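Exosome complex component Rrp41 (Archaeoglobus fulgidus, PDB 3M7N) is probably the catalytic subunit of the archaeal exosome, degrading RNA from its 3' end and also able to make heteromeric RNA tails. Local coordinates at residues S42-L45 / N50-I53; Y77-A82 / A134-A139; I125-L130 / T138-A143. The protein carries 1 engineered substitution. All blocks are in the same frame, centred on the assembly; numbering follows the deposited sequence.

Interaction 1. Residues S42-L45 / N50-I53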
loop_
_atom_site.group_PDB
_atom_site.type_symbol
_atom_site.label_atom_id
_atom_site.label_comp_id
_atom_site.label_asym_id
_atom_site.label_seq_id
_atom_site.Cartn_x
_atom_site.Cartn_y
_atom_site.Cartn_z
ATOM N N SER E 42 2.553 -26.504 14.328
ATOM C CA SER E 42 3.383 -26.707 13.153
ATOM C C SER E 42 3.428 -28.151 12.708
ATOM O O SER E 42 3.071 -29.066 13.453
ATOM C CB SER E 42 4.802 -26.232 13.437
ATOM O OG SER E 42 5.287 -26.812 14.634
ATOM N N CYS E 43 3.911 -28.350 11.492
ATOM C CA CYS E 43 4.051 -29.680 10.952
ATOM C C CYS E 43 5.081 -29.672 9.852
ATOM O O CYS E 43 5.016 -28.832 8.960
ATOM C CB CYS E 43 2.705 -30.177 10.413
ATOM S SG CYS E 43 2.782 -31.730 9.446
ATOM N N TYR E 44 6.045 -30.591 9.934
ATOM C CA TYR E 44 6.908 -30.894 8.794
ATOM C C TYR E 44 6.402 -32.170 8.089
ATOM O O TYR E 44 6.036 -33.147 8.732
ATOM C CB TYR E 44 8.382 -31.026 9.197
ATOM C CG TYR E 44 9.277 -31.432 8.040
ATOM C CD1 TYR E 44 9.667 -30.512 7.074
ATOM C CD2 TYR E 44 9.721 -32.730 7.909
ATOM C CE1 TYR E 44 10.487 -30.894 5.998
ATOM C CE2 TYR E 44 10.533 -33.117 6.845
ATOM C CZ TYR E 44 10.906 -32.198 5.892
ATOM O OH TYR E 44 11.715 -32.578 4.845
ATOM N N LEU E 45 6.366 -32.145 6.765
ATOM C CA LEU E 45 5.664 -33.161 6.008
ATOM C C LEU E 45 6.443 -33.404 4.751
ATOM O O LEU E 45 6.868 -32.463 4.079
ATOM C CB LEU E 45 4.273 -32.664 5.657
ATOM C CG LEU E 45 3.122 -33.380 4.928
ATOM C CD1 LEU E 45 3.520 -34.044 3.610
ATOM C CD2 LEU E 45 2.305 -34.284 5.833
ATOM N N ASN E 50 8.274 -33.906 -2.363
ATOM C CA ASN E 50 7.813 -32.659 -1.762
ATOM C C ASN E 50 8.337 -32.572 -0.361
ATOM O O ASN E 50 8.289 -33.553 0.376
ATOM C CB ASN E 50 6.285 -32.579 -1.702
ATOM C CG ASN E 50 5.658 -32.332 -3.060
ATOM O OD1 ASN E 50 5.850 -31.267 -3.657
ATOM N ND2 ASN E 50 4.907 -33.322 -3.561
ATOM N N LYS E 51 8.841 -31.403 0.016
ATOM C CA LYS E 51 9.179 -31.164 1.420
ATOM C C LYS E 51 8.604 -29.837 1.837
ATOM O O LYS E 51 9.018 -28.798 1.341
ATOM C CB LYS E 51 10.687 -31.161 1.638
ATOM C CG LYS E 51 11.366 -32.438 1.221
ATOM C CD LYS E 51 12.751 -32.547 1.844
ATOM C CE LYS E 51 13.507 -33.725 1.249
ATOM N NZ LYS E 51 14.852 -33.795 1.846
ATOM N N VAL E 52 7.649 -29.870 2.753
ATOM C CA VAL E 52 6.932 -28.664 3.102
ATOM C C VAL E 52 6.899 -28.491 4.595
ATOM O O VAL E 52 7.048 -29.453 5.350
ATOM C CB VAL E 52 5.471 -28.707 2.592
ATOM C CG1 VAL E 52 5.433 -29.098 1.131
ATOM C CG2 VAL E 52 4.646 -29.670 3.415
ATOM N N ILE E 53 6.705 -27.248 5.017
ATOM C CA ILE E 53 6.527 -26.949 6.428
ATOM C C ILE E 53 5.352 -25.980 6.663
ATOM O O ILE E 53 5.133 -25.045 5.897
ATOM C CB ILE E 53 7.865 -26.481 7.085
ATOM C CG1 ILE E 53 7.674 -26.309 8.592
ATOM C CG2 ILE E 53 8.404 -25.220 6.419
ATOM C CD1 ILE E 53 8.970 -26.460 9.371
#
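L45 and V52 sit opposite each other as a hydrogen-bonded pair of an antiparallel hairpin whose two short segments run at 172° to one another. Two backbone bonds tie them. V52 N gives its hydrogen to L45 O over 3.0 Å in an almost straight line (177° at the hydrogen), while the return bond, from L45 N to V52 O, spans 3.1 Å and is more bent. Their side chains fall on the same face of the sheet, where L45 CB meets V52 CG2 at 3.8 Å; branched aliphatic residues suit this buried face. One step along, Y44 and I53 form the non-hydrogen-bonded pair, with CA atoms 4.6 Å apart, and I53 CA turns its hydrogen toward C43 O at 3.5 Å.

On the face of Y44 and I53, the end with Y44 and K51 is the more open, both being partly exposed, whereas I53 is buried and packs on L88 of the neighbouring exonuclease 2 subunit. Because Y44 CG stands anti to the backbone N (chi1 176°), the ring leans along the hairpin toward K51. CD1 then comes within 3.3 Å of V52 O, I53 CB lies at the ring edge, and the tyrosine oxygen rests against the methylenes of the extended lysine, with OH 3.2 Å from K51 CD. Both amphipathic residues fit here, since Y44 OH also bonds to E46 and K51 NZ pairs with E43 of the exonuclease 2 subunit.

On the opposite, tightly packed face, helix 136-150 lies beneath the sheet, its V146, A143 and C140 touching C43, L45 and V52 in turn. Strand 29-33 flanks strand 41-47 and strand 122-129 flanks strand 50-60, so the hairpin lies inside the five-stranded sheet.

Interaction 2. Residues Y77-A82 / A134-A139. With nucleotides of chain L.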
loop_
_atom_site.group_PDB
_atom_site.type_symbol
_atom_site.label_atom_id
_atom_site.label_comp_id
_atom_site.label_asym_id
_atom_site.label_seq_id
_atom_site.Cartn_x
_atom_site.Cartn_y
_atom_site.Cartn_z
ATOM N N TYR E 77 -4.302 -17.948 4.611
ATOM C CA TYR E 77 -3.509 -19.094 4.289
ATOM C C TYR E 77 -2.616 -18.596 3.206
ATOM O O TYR E 77 -3.072 -18.011 2.237
ATOM C CB TYR E 77 -4.409 -20.240 3.796
ATOM C CG TYR E 77 -3.710 -21.528 3.440
ATOM C CD1 TYR E 77 -3.887 -22.677 4.215
ATOM C CD2 TYR E 77 -2.902 -21.614 2.320
ATOM C CE1 TYR E 77 -3.258 -23.874 3.893
ATOM C CE2 TYR E 77 -2.277 -22.795 1.989
ATOM C CZ TYR E 77 -2.468 -23.932 2.778
ATOM O OH TYR E 77 -1.851 -25.121 2.437
ATOM N N ARG E 78 -1.331 -18.810 3.388
ATOM C CA ARG E 78 -0.371 -18.377 2.409
ATOM C C ARG E 78 0.467 -19.556 1.975
ATOM O O ARG E 78 1.077 -20.238 2.795
ATOM C CB ARG E 78 0.524 -17.274 2.992
ATOM C CG ARG E 78 1.446 -16.660 1.960
ATOM C CD ARG E 78 2.197 -15.484 2.528
ATOM N NE ARG E 78 3.484 -15.868 3.089
ATOM C CZ ARG E 78 4.570 -16.080 2.356
ATOM N NH1 ARG E 78 5.723 -16.417 2.938
ATOM N NH2 ARG E 78 4.494 -15.959 1.035
ATOM N N TYR E 79 0.487 -19.781 0.674
ATOM C CA TYR E 79 1.267 -20.829 0.070
ATOM C C TYR E 79 2.438 -20.164 -0.621
ATOM O O TYR E 79 2.263 -19.272 -1.453
ATOM C CB TYR E 79 0.405 -21.584 -0.946
ATOM C CG TYR E 79 1.164 -22.485 -1.894
ATOM C CD1 TYR E 79 1.274 -23.861 -1.657
ATOM C CD2 TYR E 79 1.744 -21.974 -3.047
ATOM C CE1 TYR E 79 1.967 -24.700 -2.556
ATOM C CE2 TYR E 79 2.428 -22.797 -3.938
ATOM C CZ TYR E 79 2.535 -24.157 -3.689
ATOM O OH TYR E 79 3.221 -24.945 -4.587
ATOM N N ASN E 80 3.637 -20.607 -0.290
ATOM C CA ASN E 80 4.819 -19.951 -0.799
ATOM C C ASN E 80 5.924 -20.945 -1.088
ATOM O O ASN E 80 6.242 -21.804 -0.263
ATOM C CB ASN E 80 5.299 -18.876 0.189
ATOM C CG ASN E 80 6.483 -18.088 -0.342
ATOM O OD1 ASN E 80 6.473 -17.622 -1.482
ATOM N ND2 ASN E 80 7.516 -17.948 0.473
ATOM N N MET E 81 6.505 -20.835 -2.270
ATOM C CA MET E 81 7.593 -21.707 -2.639
ATOM C C MET E 81 8.909 -20.956 -2.446
ATOM O O MET E 81 9.039 -19.804 -2.859
ATOM C CB MET E 81 7.441 -22.158 -4.093
ATOM C CG MET E 81 6.034 -22.591 -4.460
ATOM S SD MET E 81 5.927 -23.154 -6.172
ATOM C CE MET E 81 6.882 -24.670 -6.128
ATOM N N ALA E 82 9.871 -21.613 -1.805
ATOM C CA ALA E 82 11.204 -21.061 -1.617
ATOM C C ALA E 82 11.935 -21.054 -2.947
ATOM O O ALA E 82 11.719 -21.928 -3.776
ATOM C CB ALA E 82 11.970 -21.873 -0.587
ATOM N N ALA E 134 5.378 -32.761 -7.865
ATOM C CA ALA E 134 3.960 -32.768 -8.186
ATOM C C ALA E 134 3.168 -32.884 -6.892
ATOM O O ALA E 134 3.590 -33.562 -5.967
ATOM C CB ALA E 134 3.627 -33.920 -9.137
ATOM N N GLY E 135 2.030 -32.207 -6.822
ATOM C CA GLY E 135 1.158 -32.319 -5.677
ATOM C C GLY E 135 1.509 -31.461 -4.471
ATOM O O GLY E 135 0.900 -31.642 -3.406
ATOM N N SER E 136 2.458 -30.530 -4.609
ATOM C CA SER E 136 2.866 -29.705 -3.456
ATOM C C SER E 136 1.695 -29.018 -2.755
ATOM O O SER E 136 1.713 -28.840 -1.535
ATOM C CB SER E 136 3.945 -28.672 -3.813
ATOM O OG SER E 136 3.491 -27.707 -4.743
ATOM N N ARG E 137 0.660 -28.662 -3.503
ATOM C CA ARG E 137 -0.504 -28.057 -2.856
ATOM C C ARG E 137 -1.232 -29.052 -1.936
ATOM O O ARG E 137 -1.751 -28.672 -0.888
ATOM C CB ARG E 137 -1.449 -27.407 -3.873
ATOM C CG ARG E 137 -2.620 -28.263 -4.301
ATOM C CD ARG E 137 -3.354 -27.609 -5.456
ATOM N NE ARG E 137 -2.418 -27.241 -6.517
ATOM C CZ ARG E 137 -2.746 -26.510 -7.578
ATOM N NH1 ARG E 137 -3.991 -26.079 -7.727
ATOM N NH2 ARG E 137 -1.836 -26.219 -8.491
ATOM N N THR E 138 -1.249 -30.331 -2.319
ATOM C CA THR E 138 -1.873 -31.368 -1.482
ATOM C C THR E 138 -1.008 -31.635 -0.236
ATOM O O THR E 138 -1.518 -31.693 0.882
ATOM C CB THR E 138 -2.186 -32.679 -2.278
ATOM O OG1 THR E 138 -0.977 -33.386 -2.595
ATOM C CG2 THR E 138 -2.926 -32.366 -3.567
ATOM N N ALA E 139 0.301 -31.744 -0.438
ATOM C CA ALA E 139 1.242 -31.798 0.675
ATOM C C ALA E 139 1.018 -30.671 1.693
ATOM O O ALA E 139 0.886 -30.931 2.907
ATOM C CB ALA E 139 2.657 -31.792 0.173
ATOM P P C L 6 0.867 -27.662 -10.620
ATOM O OP1 C L 6 0.038 -28.726 -10.003
ATOM O OP2 C L 6 0.308 -26.293 -10.738
ATOM O "O5'" C L 6 2.290 -27.604 -9.872
ATOM C "C5'" C L 6 2.990 -28.834 -9.668
ATOM C "C4'" C L 6 4.500 -28.677 -9.695
ATOM O "O4'" C L 6 4.940 -27.891 -10.832
ATOM C "C3'" C L 6 5.126 -27.920 -8.536
ATOM O "O3'" C L 6 5.038 -28.680 -7.332
ATOM C "C2'" C L 6 6.544 -27.813 -9.081
ATOM O "O2'" C L 6 7.269 -29.034 -9.021
ATOM C "C1'" C L 6 6.253 -27.436 -10.537
ATOM N N1 C L 6 6.361 -25.967 -10.745
ATOM C C2 C L 6 7.632 -25.420 -10.932
ATOM O O2 C L 6 8.613 -26.173 -10.932
ATOM N N3 C L 6 7.751 -24.082 -11.114
ATOM C C4 C L 6 6.662 -23.308 -11.111
ATOM N N4 C L 6 6.838 -21.989 -11.296
ATOM C C5 C L 6 5.355 -23.855 -10.920
ATOM C C6 C L 6 5.250 -25.176 -10.739
HETATM O O HOH W 1 -1.993 -25.627 -0.139
#
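Y79 and S136 meet through their hydroxyls, OH to OG, at 2.8 Å; the hydrogen bond may run in either direction. Y79 CG stands anti to the backbone N (chi1 166°), carrying the ring toward the helix start, and S136 OG lies at its edge, in plane. The serine also faces the RNA: its OG lies 3.2 Å from O3' of cytidine C6 of chain L, a possible bond competing for the same proton. R137 NH2 comes within 3.1 Å of OP2 of that nucleotide, with the oxygen in plane at the guanidinium edge, while NH1 is held by Q205.

Behind this shell, a water bridges Y77 OH, at 2.6 Å, and R137 O. G135, the N-cap of helix 136-150, has a positive phi (82°), at which a side chain would collide with the carbonyl oxygen of A134. T138 OG1 bonds to a lone pair of G135 O at 2.7 Å, and A139 N shares that oxygen. A phenylalanine in place of Y79 would probably leave S136 OG without its tyrosine mate and freer to turn away from O3'.

The chemistry is consistent with RNA being held by a serine hydroxyl, itself steadied by a tyrosine, beside a sugar oxygen and by a positive charge at a phosphate.

Interaction 3. Residues I125-L130 / T138-A143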
loop_
_atom_site.group_PDB
_atom_site.type_symbol
_atom_site.label_atom_id
_atom_site.label_comp_id
_atom_site.label_asym_id
_atom_site.label_seq_id
_atom_site.Cartn_x
_atom_site.Cartn_y
_atom_site.Cartn_z
ATOM N N ILE E 125 -2.313 -19.076 8.620
ATOM C CA ILE E 125 -1.712 -20.332 8.212
ATOM C C ILE E 125 -0.692 -20.101 7.114
ATOM O O ILE E 125 -1.004 -19.567 6.035
ATOM C CB ILE E 125 -2.785 -21.325 7.730
ATOM C CG1 ILE E 125 -3.848 -21.489 8.815
ATOM C CG2 ILE E 125 -2.156 -22.667 7.395
ATOM C CD1 ILE E 125 -5.148 -22.073 8.314
ATOM N N PHE E 126 0.538 -20.499 7.389
ATOM C CA PHE E 126 1.593 -20.326 6.418
ATOM C C PHE E 126 2.110 -21.687 6.069
ATOM O O PHE E 126 2.282 -22.542 6.941
ATOM C CB PHE E 126 2.733 -19.464 6.980
ATOM C CG PHE E 126 2.299 -18.085 7.404
ATOM C CD1 PHE E 126 1.927 -17.834 8.714
ATOM C CD2 PHE E 126 2.252 -17.043 6.484
ATOM C CE1 PHE E 126 1.508 -16.563 9.105
ATOM C CE2 PHE E 126 1.838 -15.774 6.862
ATOM C CZ PHE E 126 1.463 -15.531 8.179
ATOM N N VAL E 127 2.354 -21.908 4.792
ATOM C CA VAL E 127 2.969 -23.143 4.397
ATOM C C VAL E 127 4.061 -22.836 3.404
ATOM O O VAL E 127 3.867 -22.049 2.469
ATOM C CB VAL E 127 1.962 -24.170 3.792
ATOM C CG1 VAL E 127 2.637 -25.520 3.741
ATOM C CG2 VAL E 127 0.711 -24.290 4.631
ATOM N N GLU E 128 5.209 -23.472 3.603
ATOM C CA GLU E 128 6.377 -23.203 2.790
ATOM C C GLU E 128 6.844 -24.450 2.075
ATOM O O GLU E 128 7.132 -25.470 2.704
ATOM C CB GLU E 128 7.501 -22.682 3.678
ATOM C CG GLU E 128 8.348 -21.620 3.023
ATOM C CD GLU E 128 7.614 -20.295 2.886
ATOM O OE1 GLU E 128 7.050 -19.772 3.875
ATOM O OE2 GLU E 128 7.593 -19.787 1.758
ATOM N N VAL E 129 6.922 -24.371 0.756
ATOM C CA VAL E 129 7.479 -25.461 -0.013
ATOM C C VAL E 129 9.000 -25.327 -0.056
ATOM O O VAL E 129 9.534 -24.489 -0.769
ATOM C CB VAL E 129 6.910 -25.512 -1.449
ATOM C CG1 VAL E 129 7.454 -26.714 -2.180
ATOM C CG2 VAL E 129 5.395 -25.553 -1.425
ATOM N N LEU E 130 9.679 -26.174 0.708
ATOM C CA LEU E 130 11.132 -26.201 0.759
ATOM C C LEU E 130 11.675 -26.996 -0.409
ATOM O O LEU E 130 12.766 -26.731 -0.909
ATOM C CB LEU E 130 11.588 -26.826 2.076
ATOM C CG LEU E 130 11.181 -25.994 3.298
ATOM C CD1 LEU E 130 11.595 -26.676 4.595
ATOM C CD2 LEU E 130 11.778 -24.568 3.200
ATOM N N THR E 138 -1.249 -30.331 -2.319
ATOM C CA THR E 138 -1.873 -31.368 -1.482
ATOM C C THR E 138 -1.008 -31.635 -0.236
ATOM O O THR E 138 -1.518 -31.693 0.882
ATOM C CB THR E 138 -2.186 -32.679 -2.278
ATOM O OG1 THR E 138 -0.977 -33.386 -2.595
ATOM C CG2 THR E 138 -2.926 -32.366 -3.567
ATOM N N ALA E 139 0.301 -31.744 -0.438
ATOM C CA ALA E 139 1.242 -31.798 0.675
ATOM C C ALA E 139 1.018 -30.671 1.693
ATOM O O ALA E 139 0.886 -30.931 2.907
ATOM C CB ALA E 139 2.657 -31.792 0.173
ATOM N N CYS E 140 0.927 -29.428 1.217
ATOM C CA CYS E 140 0.716 -28.295 2.139
ATOM C C CYS E 140 -0.598 -28.402 2.871
ATOM O O CYS E 140 -0.676 -28.142 4.071
ATOM C CB CYS E 140 0.823 -26.944 1.411
ATOM S SG CYS E 140 2.476 -26.708 0.707
ATOM N N LEU E 141 -1.649 -28.780 2.160
ATOM C CA LEU E 141 -2.933 -28.919 2.825
ATOM C C LEU E 141 -2.862 -29.975 3.936
ATOM O O LEU E 141 -3.424 -29.779 5.023
ATOM C CB LEU E 141 -4.041 -29.244 1.825
ATOM C CG LEU E 141 -4.658 -28.108 1.011
ATOM C CD1 LEU E 141 -5.576 -28.670 -0.097
ATOM C CD2 LEU E 141 -5.405 -27.133 1.927
ATOM N N ASN E 142 -2.149 -31.078 3.683
ATOM C CA ASN E 142 -2.033 -32.101 4.719
ATOM C C ASN E 142 -1.247 -31.567 5.890
ATOM O O ASN E 142 -1.618 -31.791 7.043
ATOM C CB ASN E 142 -1.399 -33.408 4.205
ATOM C CG ASN E 142 -2.319 -34.173 3.289
ATOM O OD1 ASN E 142 -3.512 -34.333 3.583
ATOM N ND2 ASN E 142 -1.785 -34.631 2.158
ATOM N N ALA E 143 -0.155 -30.870 5.591
ATOM C CA ALA E 143 0.692 -30.337 6.654
ATOM C C ALA E 143 -0.071 -29.282 7.435
ATOM O O ALA E 143 -0.015 -29.236 8.668
ATOM C CB ALA E 143 1.975 -29.777 6.087
#
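V127 and V129 meet C140 without any flat group between them: this contact is made of methyls, a methylene and a thiol, and no ring face or edge is pressed across it. The nearby aromatic rings frame it instead. Y77, on the adjacent strand, touches both V127 and C140, and Y79 packs against V129, whereas the F126 ring belongs to the other side of the sheet, against F57 of this chain and P87 of the neighbouring exonuclease 2 subunit.

C140 alone carries the helix side of the contact. Its SG is anti to the carbonyl carbon (chi1 -62°), which carries the sulfur up to the strand, where it touches both valines. V127 CG1 lies 3.3 Å from C140 SG and equally 3.3 Å from C140 CB, a tight fit for atoms that form no bond; V129 CG2 approaches SG more easily, at 3.8 Å. The second methyl of V127, CG2, is more distant, 4.1 Å from C140 O. The two CA atoms of V127 and C140 are 6.1 Å apart, a close spacing for a helix lying against a strand, and a slim residue such as cysteine is suited to it, as beta-branched valine is to the strand.

Beyond the sulfur, A143 packs against L45 and V52, and N142 is tied by its side chain to S161 N on strand 158-167, part of the four-stranded antiparallel sheet. The CB of E128 is directed away from the helix; the residue packs on H140 of the exonuclease 2 subunit, and its carboxylate makes a long, weak ion pair with R78. The contact itself is essentially apolar and buried: its hold comes from close van der Waals packing, while hydrogen bonding within helix and sheet satisfies the backbones separately.

How the interactions relate
The three contacts share one sheet and the helix packed on it. Interactions 2 and 3 both use helix 136-150, have T138 and A139 in common, and lie with centres about 5 Å apart; R78 N bonds to I125 O between their strands at 2.8 Å. Interaction 1, centred about 6 Å from interaction 3, joins it through I53 O and E128 N, also 2.8 Å apart. It reaches interaction 2, about 10 Å away between centres, where N50 ND2 bonds to A134 O, just ahead of the helix start. Interaction 2 contacts the RNA directly, whereas interactions 1 and 3 come no nearer to it than about 5 and 6 Å between nearest atoms.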